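Local atomic coordinates of carbonic anhydrase (Neosartorya fumigata, PDB entry 6LAC), a protein that probably catalyses the reversible hydration of carbon dioxide to hydrogencarbonate, using one bound zinc ion per subunit. Residues K80-V85 with K158-I163. The protein carries 1 engineered substitution. Residues are numbered along the deposited sequence; the frame is centred on the assembly and turned at random.
Sequences KIRNIV and KQQLNI
Strands 83-89 and 162-169 start out side by side and parallel here, with Asn83 paired to Asn162 and Ile84 to Ile163. Asn162 is gripped through both backbone polar atoms: its N donates to Arg82 O at 2.9 Å, from above the carbonyl plane, while its O accepts Ile84 N at 3.0 Å, in plane. Ahead of the strands a water bridges the two chains, donating to Ile81 O and Gln160 O (2.6 Å from the water to the latter) and accepting from Arg82 NH2. The Arg82 chain, bent at chi2 (-49°), brings CD to 3.1 Å from Gln160 O and turns the guanidinium over Gln160: the amide stacks on it, planes 23° apart, with Gln160 CB 3.9 Å above the guanidinium plane near its rim. On the Asn face the two side chains run alongside each other, Asn83 OD1 lying 3.7 Å from Asn162 CB; that oxygen accepts from Trp164 NE1. On the other face the side chains of Ile84 and Leu161 cross obliquely, CD1 to CD1 at 3.8 Å; Ile84 packs against helices 66-77 and 127-148, Leu161 against the first and Ile163 against the second. The contact thus joins neighbouring strands of this beta-class carbonic anhydrase's central mixed sheet, water serving two carbonyls and a guanidinium N-H before the first interstrand bond, while amide and guanidinium stack without hydrogen bonding each other.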
loop_
_atom_site.group_PDB
_atom_site.type_symbol
_atom_site.label_atom_id
_atom_site.label_comp_id
_atom_site.label_asym_id
_atom_site.label_seq_id
_atom_site.Cartn_x
_atom_site.Cartn_y
_atom_site.Cartn_z
ATOM N N LYS A 80 -16.404 1.006 8.259
ATOM C CA LYS A 80 -17.450 2.059 8.139
ATOM C C LYS A 80 -16.817 3.387 7.761
ATOM O O LYS A 80 -17.184 4.463 8.249
ATOM C CB LYS A 80 -18.251 2.218 9.447
ATOM C CG LYS A 80 -18.842 0.919 9.963
ATOM C CD LYS A 80 -19.696 0.241 8.929
ATOM C CE LYS A 80 -20.702 -0.727 9.523
ATOM N NZ LYS A 80 -20.026 -1.862 10.188
ATOM N N ILE A 81 -15.835 3.329 6.863
ATOM C CA ILE A 81 -15.116 4.548 6.428
ATOM C C ILE A 81 -16.042 5.382 5.561
ATOM O O ILE A 81 -16.620 4.830 4.607
ATOM C CB ILE A 81 -13.799 4.135 5.745
ATOM C CG1 ILE A 81 -12.832 3.677 6.827
ATOM C CG2 ILE A 81 -13.183 5.256 4.934
ATOM C CD1 ILE A 81 -11.499 3.096 6.379
ATOM N N ARG A 82 -16.009 6.686 5.815
ATOM C CA ARG A 82 -16.864 7.655 5.113
ATOM C C ARG A 82 -16.111 8.611 4.212
ATOM O O ARG A 82 -16.730 9.387 3.465
ATOM C CB ARG A 82 -17.670 8.508 6.088
ATOM C CG ARG A 82 -18.467 7.704 7.102
ATOM C CD ARG A 82 -19.272 6.625 6.477
ATOM N NE ARG A 82 -20.442 6.403 7.325
ATOM C CZ ARG A 82 -21.241 5.362 7.235
ATOM N NH1 ARG A 82 -22.286 5.279 8.041
ATOM N NH2 ARG A 82 -21.009 4.421 6.341
ATOM N N ASN A 83 -14.775 8.470 4.187
ATOM C CA ASN A 83 -13.914 9.331 3.358
ATOM C C ASN A 83 -12.801 8.472 2.747
ATOM O O ASN A 83 -12.151 7.713 3.479
ATOM C CB ASN A 83 -13.299 10.480 4.137
ATOM C CG ASN A 83 -14.321 11.544 4.538
ATOM O OD1 ASN A 83 -14.686 12.353 3.694
ATOM N ND2 ASN A 83 -14.780 11.443 5.787
ATOM N N ILE A 84 -12.579 8.704 1.477
ATOM C CA ILE A 84 -11.493 8.054 0.692
ATOM C C ILE A 84 -10.678 9.187 0.093
ATOM O O ILE A 84 -11.310 10.096 -0.488
ATOM C CB ILE A 84 -12.039 7.149 -0.399
ATOM C CG1 ILE A 84 -12.865 6.022 0.212
ATOM C CG2 ILE A 84 -10.875 6.595 -1.252
ATOM C CD1 ILE A 84 -13.604 5.137 -0.774
ATOM N N VAL A 85 -9.366 9.170 0.211
ATOM C CA VAL A 85 -8.502 10.132 -0.488
ATOM C C VAL A 85 -7.702 9.356 -1.507
ATOM O O VAL A 85 -7.041 8.361 -1.087
ATOM C CB VAL A 85 -7.607 10.869 0.512
ATOM C CG1 VAL A 85 -6.702 11.833 -0.258
ATOM C CG2 VAL A 85 -8.409 11.629 1.536
ATOM N N LYS A 158 -26.527 7.538 -0.616
ATOM C CA LYS A 158 -26.971 7.589 0.791
ATOM C C LYS A 158 -26.295 8.704 1.562
ATOM O O LYS A 158 -26.468 8.786 2.761
ATOM C CB LYS A 158 -26.740 6.224 1.435
ATOM C CG LYS A 158 -27.663 5.164 0.858
ATOM C CD LYS A 158 -27.246 3.736 1.149
ATOM C CE LYS A 158 -27.186 3.413 2.609
ATOM N NZ LYS A 158 -27.013 1.952 2.779
ATOM N N GLN A 159 -25.411 9.455 0.891
ATOM C CA GLN A 159 -24.618 10.513 1.557
ATOM C C GLN A 159 -23.788 9.941 2.691
ATOM O O GLN A 159 -23.592 10.516 3.725
ATOM C CB GLN A 159 -25.481 11.690 2.036
ATOM C CG GLN A 159 -24.705 13.010 2.098
ATOM C CD GLN A 159 -25.650 14.166 2.343
ATOM O OE1 GLN A 159 -26.577 14.331 1.582
ATOM N NE2 GLN A 159 -25.385 14.953 3.370
ATOM N N GLN A 160 -23.216 8.767 2.431
ATOM C CA GLN A 160 -22.340 8.093 3.413
ATOM C C GLN A 160 -20.896 7.979 2.919
ATOM O O GLN A 160 -20.128 7.159 3.516
ATOM C CB GLN A 160 -22.901 6.718 3.758
ATOM C CG GLN A 160 -24.224 6.840 4.499
ATOM C CD GLN A 160 -24.825 5.548 4.975
ATOM O OE1 GLN A 160 -24.652 4.500 4.362
ATOM N NE2 GLN A 160 -25.632 5.666 6.011
ATOM N N LEU A 161 -20.519 8.649 1.874
ATOM C CA LEU A 161 -19.133 8.503 1.366
ATOM C C LEU A 161 -18.778 9.742 0.608
ATOM O O LEU A 161 -19.618 10.267 -0.169
ATOM C CB LEU A 161 -19.074 7.313 0.447
ATOM C CG LEU A 161 -17.694 7.021 -0.161
ATOM C CD1 LEU A 161 -16.651 6.708 0.889
ATOM C CD2 LEU A 161 -17.789 5.893 -1.154
ATOM N N ASN A 162 -17.567 10.238 0.794
ATOM C CA ASN A 162 -16.943 11.224 -0.088
ATOM C C ASN A 162 -15.597 10.678 -0.560
ATOM O O ASN A 162 -14.899 10.104 0.285
ATOM C CB ASN A 162 -16.779 12.563 0.618
ATOM C CG ASN A 162 -18.088 13.346 0.750
ATOM O OD1 ASN A 162 -18.722 13.638 -0.240
ATOM N ND2 ASN A 162 -18.434 13.644 1.961
ATOM N N ILE A 163 -15.302 10.935 -1.812
ATOM C CA ILE A 163 -13.988 10.556 -2.412
ATOM C C ILE A 163 -13.303 11.837 -2.824
ATOM O O ILE A 163 -13.942 12.678 -3.509
ATOM C CB ILE A 163 -14.155 9.579 -3.566
ATOM C CG1 ILE A 163 -14.984 8.360 -3.148
ATOM C CG2 ILE A 163 -12.776 9.155 -4.090
ATOM C CD1 ILE A 163 -15.168 7.300 -4.213
HETATM O O HOH W 1 -19.335 4.681 3.852
HETATM O O HOH W 2 -18.273 11.496 4.338
#